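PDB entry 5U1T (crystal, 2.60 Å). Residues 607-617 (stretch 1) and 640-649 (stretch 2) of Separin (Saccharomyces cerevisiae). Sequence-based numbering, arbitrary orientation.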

# COMPACT_ATOMS: atom_id res chain seq x y z
N PHE A 607 -3.39 -1.80 -19.31
CA PHE A 607 -3.81 -0.42 -19.13
C PHE A 607 -4.93 -0.32 -18.10
O PHE A 607 -4.87 0.49 -17.16
CB PHE A 607 -4.27 0.19 -20.46
CG PHE A 607 -5.08 1.43 -20.29
CD1 PHE A 607 -4.51 2.60 -19.82
CD2 PHE A 607 -6.44 1.43 -20.61
CE1 PHE A 607 -5.27 3.75 -19.65
CE2 PHE A 607 -7.20 2.58 -20.45
CZ PHE A 607 -6.61 3.74 -19.97
N VAL A 608 -5.95 -1.15 -18.30
CA VAL A 608 -7.12 -1.19 -17.46
C VAL A 608 -6.75 -1.51 -16.02
O VAL A 608 -7.23 -0.86 -15.09
CB VAL A 608 -8.12 -2.22 -17.96
CG1 VAL A 608 -9.32 -2.27 -17.06
CG2 VAL A 608 -8.53 -1.89 -19.34
N LYS A 609 -5.89 -2.51 -15.84
CA LYS A 609 -5.40 -2.84 -14.51
C LYS A 609 -4.70 -1.64 -13.87
O LYS A 609 -4.96 -1.31 -12.71
CB LYS A 609 -4.47 -4.04 -14.55
CG LYS A 609 -5.21 -5.36 -14.71
CD LYS A 609 -4.53 -6.34 -15.66
CE LYS A 609 -3.06 -6.57 -15.32
NZ LYS A 609 -2.60 -7.86 -15.91
N MET A 610 -3.86 -0.95 -14.64
CA MET A 610 -3.15 0.22 -14.13
C MET A 610 -4.10 1.40 -13.84
O MET A 610 -3.78 2.29 -13.04
CB MET A 610 -2.07 0.62 -15.13
CG MET A 610 -0.95 1.48 -14.59
SD MET A 610 -0.49 1.25 -12.84
CE MET A 610 -0.15 -0.53 -12.65
N LEU A 611 -5.28 1.40 -14.47
CA LEU A 611 -6.22 2.51 -14.40
C LEU A 611 -7.10 2.37 -13.17
O LEU A 611 -7.33 3.34 -12.45
CB LEU A 611 -7.09 2.57 -15.67
CG LEU A 611 -8.17 3.65 -15.76
CD1 LEU A 611 -7.56 5.04 -15.77
CD2 LEU A 611 -9.02 3.45 -16.99
N LEU A 612 -7.60 1.15 -12.97
CA LEU A 612 -8.33 0.76 -11.78
C LEU A 612 -7.48 1.04 -10.55
O LEU A 612 -7.94 1.66 -9.59
CB LEU A 612 -8.70 -0.72 -11.83
CG LEU A 612 -9.77 -1.18 -12.81
CD1 LEU A 612 -9.96 -2.66 -12.69
CD2 LEU A 612 -11.08 -0.47 -12.55
N CYS A 613 -6.22 0.60 -10.60
CA CYS A 613 -5.30 0.82 -9.51
C CYS A 613 -4.99 2.30 -9.25
O CYS A 613 -4.83 2.70 -8.10
CB CYS A 613 -4.00 0.06 -9.77
SG CYS A 613 -2.62 0.44 -8.69
N TYR A 614 -4.94 3.13 -10.28
CA TYR A 614 -4.65 4.54 -10.04
C TYR A 614 -5.92 5.28 -9.62
O TYR A 614 -5.85 6.28 -8.92
CB TYR A 614 -4.04 5.20 -11.26
CG TYR A 614 -3.22 6.45 -11.00
CD1 TYR A 614 -2.19 6.45 -10.07
CD2 TYR A 614 -3.45 7.61 -11.72
CE1 TYR A 614 -1.41 7.57 -9.85
CE2 TYR A 614 -2.67 8.75 -11.51
CZ TYR A 614 -1.66 8.71 -10.57
OH TYR A 614 -0.88 9.82 -10.34
N LEU A 615 -7.08 4.81 -10.08
CA LEU A 615 -8.34 5.37 -9.62
C LEU A 615 -8.50 5.11 -8.12
O LEU A 615 -8.77 6.01 -7.32
CB LEU A 615 -9.52 4.77 -10.39
CG LEU A 615 -9.80 5.25 -11.81
CD1 LEU A 615 -10.98 4.47 -12.35
CD2 LEU A 615 -10.05 6.74 -11.89
N ASN A 616 -8.33 3.85 -7.75
CA ASN A 616 -8.43 3.41 -6.38
C ASN A 616 -7.45 4.10 -5.43
O ASN A 616 -7.81 4.49 -4.33
CB ASN A 616 -8.22 1.91 -6.34
CG ASN A 616 -8.06 1.39 -4.95
OD1 ASN A 616 -7.01 1.57 -4.32
ND2 ASN A 616 -9.09 0.72 -4.47
N PHE A 617 -6.21 4.25 -5.85
CA PHE A 617 -5.21 4.91 -5.04
C PHE A 617 -5.53 6.40 -4.86
O PHE A 617 -5.08 7.01 -3.89
CB PHE A 617 -3.84 4.69 -5.67
CG PHE A 617 -2.72 5.51 -5.07
CD1 PHE A 617 -2.41 6.77 -5.58
CD2 PHE A 617 -1.92 4.99 -4.08
CE1 PHE A 617 -1.36 7.51 -5.08
CE2 PHE A 617 -0.87 5.72 -3.57
CZ PHE A 617 -0.60 6.99 -4.06
N SER A 640 -11.00 -11.97 -18.97
CA SER A 640 -9.71 -12.27 -18.34
C SER A 640 -9.37 -11.25 -17.26
O SER A 640 -8.60 -11.52 -16.34
CB SER A 640 -8.59 -12.32 -19.39
OG SER A 640 -8.07 -11.02 -19.70
N ILE A 641 -9.96 -10.08 -17.38
CA ILE A 641 -9.61 -8.95 -16.54
C ILE A 641 -10.65 -8.74 -15.43
O ILE A 641 -10.38 -8.06 -14.45
CB ILE A 641 -9.47 -7.70 -17.39
CG1 ILE A 641 -8.33 -6.85 -16.93
CG2 ILE A 641 -10.76 -6.88 -17.41
CD1 ILE A 641 -8.29 -5.59 -17.71
N VAL A 642 -11.82 -9.36 -15.59
CA VAL A 642 -12.94 -9.23 -14.65
C VAL A 642 -12.61 -9.58 -13.18
O VAL A 642 -13.19 -8.99 -12.27
CB VAL A 642 -14.14 -10.10 -15.13
CG1 VAL A 642 -15.22 -10.19 -14.06
CG2 VAL A 642 -14.72 -9.53 -16.41
N PRO A 643 -11.67 -10.51 -12.94
CA PRO A 643 -11.17 -10.61 -11.55
C PRO A 643 -10.68 -9.27 -10.97
O PRO A 643 -10.79 -9.04 -9.76
CB PRO A 643 -9.99 -11.59 -11.68
CG PRO A 643 -10.41 -12.50 -12.79
CD PRO A 643 -11.22 -11.65 -13.76
N TYR A 644 -10.15 -8.41 -11.82
CA TYR A 644 -9.68 -7.12 -11.35
C TYR A 644 -10.84 -6.17 -11.15
O TYR A 644 -10.84 -5.37 -10.21
CB TYR A 644 -8.67 -6.49 -12.31
CG TYR A 644 -7.33 -7.16 -12.29
CD1 TYR A 644 -7.09 -8.30 -13.04
CD2 TYR A 644 -6.29 -6.63 -11.54
CE1 TYR A 644 -5.87 -8.91 -13.03
CE2 TYR A 644 -5.06 -7.23 -11.53
CZ TYR A 644 -4.86 -8.38 -12.28
OH TYR A 644 -3.62 -8.99 -12.29
N ALA A 645 -11.82 -6.25 -12.03
CA ALA A 645 -12.98 -5.39 -11.87
C ALA A 645 -13.68 -5.77 -10.57
O ALA A 645 -14.10 -4.91 -9.83
CB ALA A 645 -13.90 -5.50 -13.06
N ASP A 646 -13.76 -7.07 -10.27
CA ASP A 646 -14.47 -7.54 -9.08
C ASP A 646 -13.77 -7.09 -7.79
O ASP A 646 -14.41 -6.52 -6.92
CB ASP A 646 -14.63 -9.06 -9.11
CG ASP A 646 -15.87 -9.51 -9.89
OD1 ASP A 646 -16.72 -8.63 -10.18
OD2 ASP A 646 -16.02 -10.71 -10.22
N ASN A 647 -12.46 -7.33 -7.69
CA ASN A 647 -11.68 -6.85 -6.55
C ASN A 647 -11.79 -5.34 -6.37
O ASN A 647 -11.92 -4.85 -5.24
CB ASN A 647 -10.20 -7.24 -6.70
CG ASN A 647 -9.25 -6.46 -5.73
OD1 ASN A 647 -9.05 -5.25 -5.87
ND2 ASN A 647 -8.64 -7.18 -4.79
N TYR A 648 -11.69 -4.59 -7.46
CA TYR A 648 -11.61 -3.14 -7.34
C TYR A 648 -12.99 -2.51 -7.11
O TYR A 648 -13.09 -1.42 -6.56
CB TYR A 648 -10.92 -2.52 -8.56
CG TYR A 648 -9.41 -2.49 -8.45
CD1 TYR A 648 -8.79 -1.70 -7.49
CD2 TYR A 648 -8.60 -3.27 -9.28
CE1 TYR A 648 -7.42 -1.66 -7.37
CE2 TYR A 648 -7.22 -3.24 -9.17
CZ TYR A 648 -6.63 -2.43 -8.21
OH TYR A 648 -5.26 -2.37 -8.08
N LEU A 649 -14.04 -3.22 -7.52
CA LEU A 649 -15.39 -2.78 -7.24
C LEU A 649 -15.66 -2.88 -5.73
O LEU A 649 -16.31 -2.02 -5.12
CB LEU A 649 -16.39 -3.61 -8.05
CG LEU A 649 -17.89 -3.31 -7.93
CD1 LEU A 649 -18.21 -1.85 -8.22
CD2 LEU A 649 -18.63 -4.23 -8.88

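Two helices of the chain lie side by side, their axes nearly parallel at 4° and 10.3 Å apart at closest approach. No hydrogen bond crosses between the stretches; the direct contact between them is packing.

Ile641, just before the second helix, points toward stretch 1. Ile641 CD1 lies 3.4 Å from Val608 CB, a tight apolar contact. Ile641 CG1 also sits 4.0 Å from Lys609 CD. Val642 points away and Pro643 is out of reach.

Tyr644 is the first aromatic contact. CG of Lys609 sits 3.5 Å from the centroid of the Tyr644 ring and only 9° off the ring normal. This is a CH-pi contact, made by the aliphatic part of the lysine. CB of Tyr644 also meets CD1 of Leu612 at 4.1 Å. The same Leu612 CD1 reaches N of Ala645 at 4.1 Å.

Tyr644 and Tyr648, four residues apart, come round to the same side of the helix. Leu612 touches both, with CD1 near Tyr644 CB and CB over the Tyr648 ring. Tyr648 has the largest area covered by the other stretch. Leu612 CB lies over one face of the Tyr648 ring, 4.0 Å from the ring centroid, in a second CH-pi contact. Farther out, the Tyr648 OH comes within 3.2 Å of Cys613 CB. Asn616 CB approaches Tyr648 CE1 obliquely at 3.8 Å.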